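Local coordinates for peroxisomal membrane protein LPX1 (Saccharomyces cerevisiae, PDB 2Y6U) that hydrolyses acyl esters in peroxisomes, with lipase and phospholipase A activity, as an alpha/beta hydrolase, at residues E69-A77 and P330-I341. Numbering follows the deposited sequence.
Sequences EYYLPRLVA and PDLVIERINHHI
The hydroxyl of Tyr-70 gives its hydrogen to Asp-331, OH to OD1 2.7 Å, reaching the carboxylate from its syn side with ring and carboxylate planes only 26° apart. This bond joins two elements of an alpha/beta-hydrolase fold: residues 69-77, in the connection between parallel strand 51-58 and strand 84-92, and the start of helix 330-347, packed on the same face of the central sheet. The Tyr-70 ring packs against Pro-330, whose CG is 3.6 Å from Tyr-70 CE1, and Ile-334 CD1 meets its edge; the guanidinium of Arg-74 lies over one face. That guanidinium also bonds the carbonyl O of Tyr-70 through NH1. Its NE is 4.1 Å from Asp-331 OD1, but the oxygen sits well out of the guanidinium plane, so no N-H points at it and any attraction is probably only between the charges. A phenylalanine in place of Tyr-70 would probably leave Asp-331 OD1 without its hydroxyl donor and remove this polar link.

Tyr-71 supplies the apolar centre. Ile-334 CG1 stands 3.8 Å from its ring centroid, 27° off the normal, a CH-pi contact over the face; Ile-337 CD1 meets the ring edge instead. Ile-334 CG1 lies there because it is anti to the carbonyl carbon, while the CG2 branch meets Arg-74 O at 3.6 Å. The Tyr-71 hydroxyl passes Val-333 CG1 and hydrogen-bonds the carbonyl O of Asn-326. On the sheet side, Val-333 and Ile-337 touch strand 164-168, while Leu-75 reaches strand 51-58.

Farther along the helix, Asn-338 bridges two backbone groups of the loop. Its ND2 donates to Arg-74 O at 3.0 Å, with the acceptor near the amide plane, and its OD1 receives a weak bond from Val-76 N at 2.8 Å, bent to 127° at the hydrogen.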
# COMPACT_ATOMS: atom_id res chain seq x y z
N GLU A 69 -16.56 17.20 13.41
CA GLU A 69 -16.52 17.60 14.80
C GLU A 69 -17.82 17.49 15.56
O GLU A 69 -17.82 17.07 16.74
CB GLU A 69 -15.85 18.99 15.01
CG GLU A 69 -14.42 18.94 14.51
CD GLU A 69 -13.68 20.36 14.68
OE1 GLU A 69 -14.29 21.33 15.14
OE2 GLU A 69 -12.55 20.45 14.24
N TYR A 70 -18.94 17.85 14.94
CA TYR A 70 -20.23 17.71 15.52
C TYR A 70 -20.48 16.24 15.98
O TYR A 70 -21.26 15.98 16.87
CB TYR A 70 -21.27 18.15 14.46
CG TYR A 70 -22.67 17.98 14.90
CD1 TYR A 70 -23.36 16.80 14.67
CD2 TYR A 70 -23.32 19.02 15.55
CE1 TYR A 70 -24.67 16.65 15.08
CE2 TYR A 70 -24.70 18.92 15.96
CZ TYR A 70 -25.37 17.72 15.72
OH TYR A 70 -26.63 17.62 16.20
N TYR A 71 -19.88 15.28 15.28
CA TYR A 71 -20.11 13.88 15.60
C TYR A 71 -19.46 13.42 16.91
O TYR A 71 -19.97 12.49 17.59
CB TYR A 71 -19.53 12.99 14.50
CG TYR A 71 -20.33 12.97 13.19
CD1 TYR A 71 -20.65 14.15 12.50
CD2 TYR A 71 -20.71 11.74 12.60
CE1 TYR A 71 -21.40 14.13 11.27
CE2 TYR A 71 -21.38 11.72 11.39
CZ TYR A 71 -21.75 12.90 10.74
OH TYR A 71 -22.45 12.84 9.53
N LEU A 72 -18.34 14.06 17.24
CA LEU A 72 -17.53 13.54 18.36
C LEU A 72 -18.25 13.33 19.68
O LEU A 72 -18.10 12.29 20.25
CB LEU A 72 -16.28 14.44 18.59
CG LEU A 72 -15.36 14.49 17.41
CD1 LEU A 72 -14.27 15.64 17.62
CD2 LEU A 72 -14.72 13.07 17.12
N PRO A 73 -19.03 14.29 20.18
CA PRO A 73 -19.68 13.99 21.45
C PRO A 73 -20.88 13.05 21.31
O PRO A 73 -21.39 12.61 22.31
CB PRO A 73 -20.09 15.37 21.99
CG PRO A 73 -19.89 16.31 20.87
CD PRO A 73 -19.26 15.67 19.74
N ARG A 74 -21.28 12.71 20.08
CA ARG A 74 -22.53 11.99 19.86
C ARG A 74 -22.29 10.52 19.49
O ARG A 74 -23.23 9.71 19.49
CB ARG A 74 -23.27 12.70 18.75
CG ARG A 74 -23.89 13.95 19.22
CD ARG A 74 -24.30 14.81 18.05
NE ARG A 74 -24.96 15.99 18.57
CZ ARG A 74 -24.35 17.12 18.94
NH1 ARG A 74 -23.02 17.30 18.81
NH2 ARG A 74 -25.08 18.09 19.41
N LEU A 75 -21.04 10.17 19.28
CA LEU A 75 -20.64 8.84 19.01
C LEU A 75 -20.83 7.83 20.15
O LEU A 75 -20.80 8.17 21.27
CB LEU A 75 -19.23 8.80 18.47
CG LEU A 75 -19.07 9.37 17.03
CD1 LEU A 75 -17.55 9.61 16.83
CD2 LEU A 75 -19.63 8.45 15.95
N VAL A 76 -20.99 6.58 19.73
CA VAL A 76 -21.31 5.40 20.55
C VAL A 76 -20.69 5.54 21.95
O VAL A 76 -19.48 5.56 22.15
CB VAL A 76 -20.87 4.10 19.71
CG1 VAL A 76 -19.39 3.65 19.96
CG2 VAL A 76 -21.95 2.93 19.68
N ALA A 77 -21.58 5.62 22.92
CA ALA A 77 -21.21 5.63 24.35
C ALA A 77 -20.51 4.31 24.67
O ALA A 77 -20.79 3.28 24.02
CB ALA A 77 -22.47 5.77 25.23
N PRO A 330 -26.89 15.16 10.23
CA PRO A 330 -25.91 14.37 10.98
C PRO A 330 -26.56 13.48 12.08
O PRO A 330 -26.05 12.41 12.35
CB PRO A 330 -25.00 15.45 11.59
CG PRO A 330 -25.94 16.64 11.72
CD PRO A 330 -26.75 16.60 10.50
N ASP A 331 -27.62 13.93 12.72
CA ASP A 331 -28.20 13.14 13.83
C ASP A 331 -28.66 11.77 13.33
O ASP A 331 -28.41 10.75 13.98
CB ASP A 331 -29.30 13.87 14.53
CG ASP A 331 -28.79 15.03 15.35
OD1 ASP A 331 -27.57 15.14 15.56
OD2 ASP A 331 -29.59 15.82 15.72
N LEU A 332 -29.33 11.74 12.17
CA LEU A 332 -29.75 10.47 11.53
C LEU A 332 -28.57 9.60 11.13
O LEU A 332 -28.60 8.41 11.38
CB LEU A 332 -30.68 10.70 10.33
CG LEU A 332 -32.03 11.35 10.70
CD1 LEU A 332 -32.87 11.61 9.44
CD2 LEU A 332 -32.81 10.50 11.72
N VAL A 333 -27.53 10.21 10.58
CA VAL A 333 -26.34 9.50 10.20
C VAL A 333 -25.60 8.91 11.44
O VAL A 333 -25.21 7.74 11.48
CB VAL A 333 -25.40 10.37 9.37
CG1 VAL A 333 -24.08 9.61 9.00
CG2 VAL A 333 -26.09 10.82 8.02
N ILE A 334 -25.53 9.70 12.49
CA ILE A 334 -24.88 9.26 13.70
C ILE A 334 -25.60 8.07 14.33
O ILE A 334 -24.98 7.08 14.80
CB ILE A 334 -24.77 10.43 14.66
CG1 ILE A 334 -23.74 11.42 14.15
CG2 ILE A 334 -24.45 9.97 16.11
CD1 ILE A 334 -23.88 12.86 14.80
N GLU A 335 -26.93 8.14 14.29
CA GLU A 335 -27.72 7.04 14.86
C GLU A 335 -27.44 5.78 14.14
O GLU A 335 -27.28 4.75 14.79
CB GLU A 335 -29.22 7.32 14.89
CG GLU A 335 -29.99 6.17 15.44
CD GLU A 335 -30.31 5.03 14.39
OE1 GLU A 335 -30.29 5.28 13.14
OE2 GLU A 335 -30.62 3.89 14.83
N ARG A 336 -27.25 5.84 12.82
CA ARG A 336 -26.83 4.67 12.10
C ARG A 336 -25.43 4.18 12.39
O ARG A 336 -25.21 3.00 12.56
CB ARG A 336 -26.97 4.83 10.58
CG ARG A 336 -28.36 5.11 10.12
CD ARG A 336 -29.14 3.79 9.97
NE ARG A 336 -29.71 3.35 11.20
CZ ARG A 336 -30.07 2.10 11.49
NH1 ARG A 336 -29.99 1.03 10.61
NH2 ARG A 336 -30.58 1.92 12.69
N ILE A 337 -24.49 5.08 12.40
CA ILE A 337 -23.12 4.72 12.67
C ILE A 337 -23.06 4.03 14.07
O ILE A 337 -22.48 2.92 14.23
CB ILE A 337 -22.24 5.96 12.69
CG1 ILE A 337 -22.08 6.58 11.29
CG2 ILE A 337 -20.90 5.64 13.40
CD1 ILE A 337 -21.33 7.93 11.21
N ASN A 338 -23.74 4.59 15.06
CA ASN A 338 -23.71 3.99 16.41
C ASN A 338 -24.34 2.60 16.42
O ASN A 338 -23.86 1.68 17.09
CB ASN A 338 -24.40 4.90 17.42
CG ASN A 338 -23.59 6.17 17.70
OD1 ASN A 338 -22.39 6.24 17.31
ND2 ASN A 338 -24.24 7.16 18.29
N HIS A 339 -25.48 2.47 15.74
CA HIS A 339 -26.16 1.21 15.65
C HIS A 339 -25.23 0.16 15.08
O HIS A 339 -25.04 -0.95 15.65
CB HIS A 339 -27.44 1.35 14.74
CG HIS A 339 -28.04 0.04 14.39
ND1 HIS A 339 -28.77 -0.69 15.30
CD2 HIS A 339 -28.00 -0.71 13.25
CE1 HIS A 339 -29.19 -1.81 14.73
NE2 HIS A 339 -28.71 -1.86 13.50
N HIS A 340 -24.61 0.49 13.96
CA HIS A 340 -23.81 -0.52 13.28
C HIS A 340 -22.56 -0.86 14.03
O HIS A 340 -22.14 -2.02 14.06
CB HIS A 340 -23.51 -0.16 11.83
CG HIS A 340 -24.71 -0.21 10.97
ND1 HIS A 340 -25.41 -1.38 10.73
CD2 HIS A 340 -25.40 0.79 10.38
CE1 HIS A 340 -26.47 -1.09 9.99
NE2 HIS A 340 -26.47 0.22 9.73
N ILE A 341 -21.94 0.10 14.65
CA ILE A 341 -20.74 -0.22 15.45
C ILE A 341 -21.09 -1.09 16.63
O ILE A 341 -20.41 -2.08 16.98
CB ILE A 341 -20.08 1.11 15.96
CG1 ILE A 341 -19.42 1.87 14.75
CG2 ILE A 341 -19.06 0.83 17.05
CD1 ILE A 341 -18.82 3.27 15.21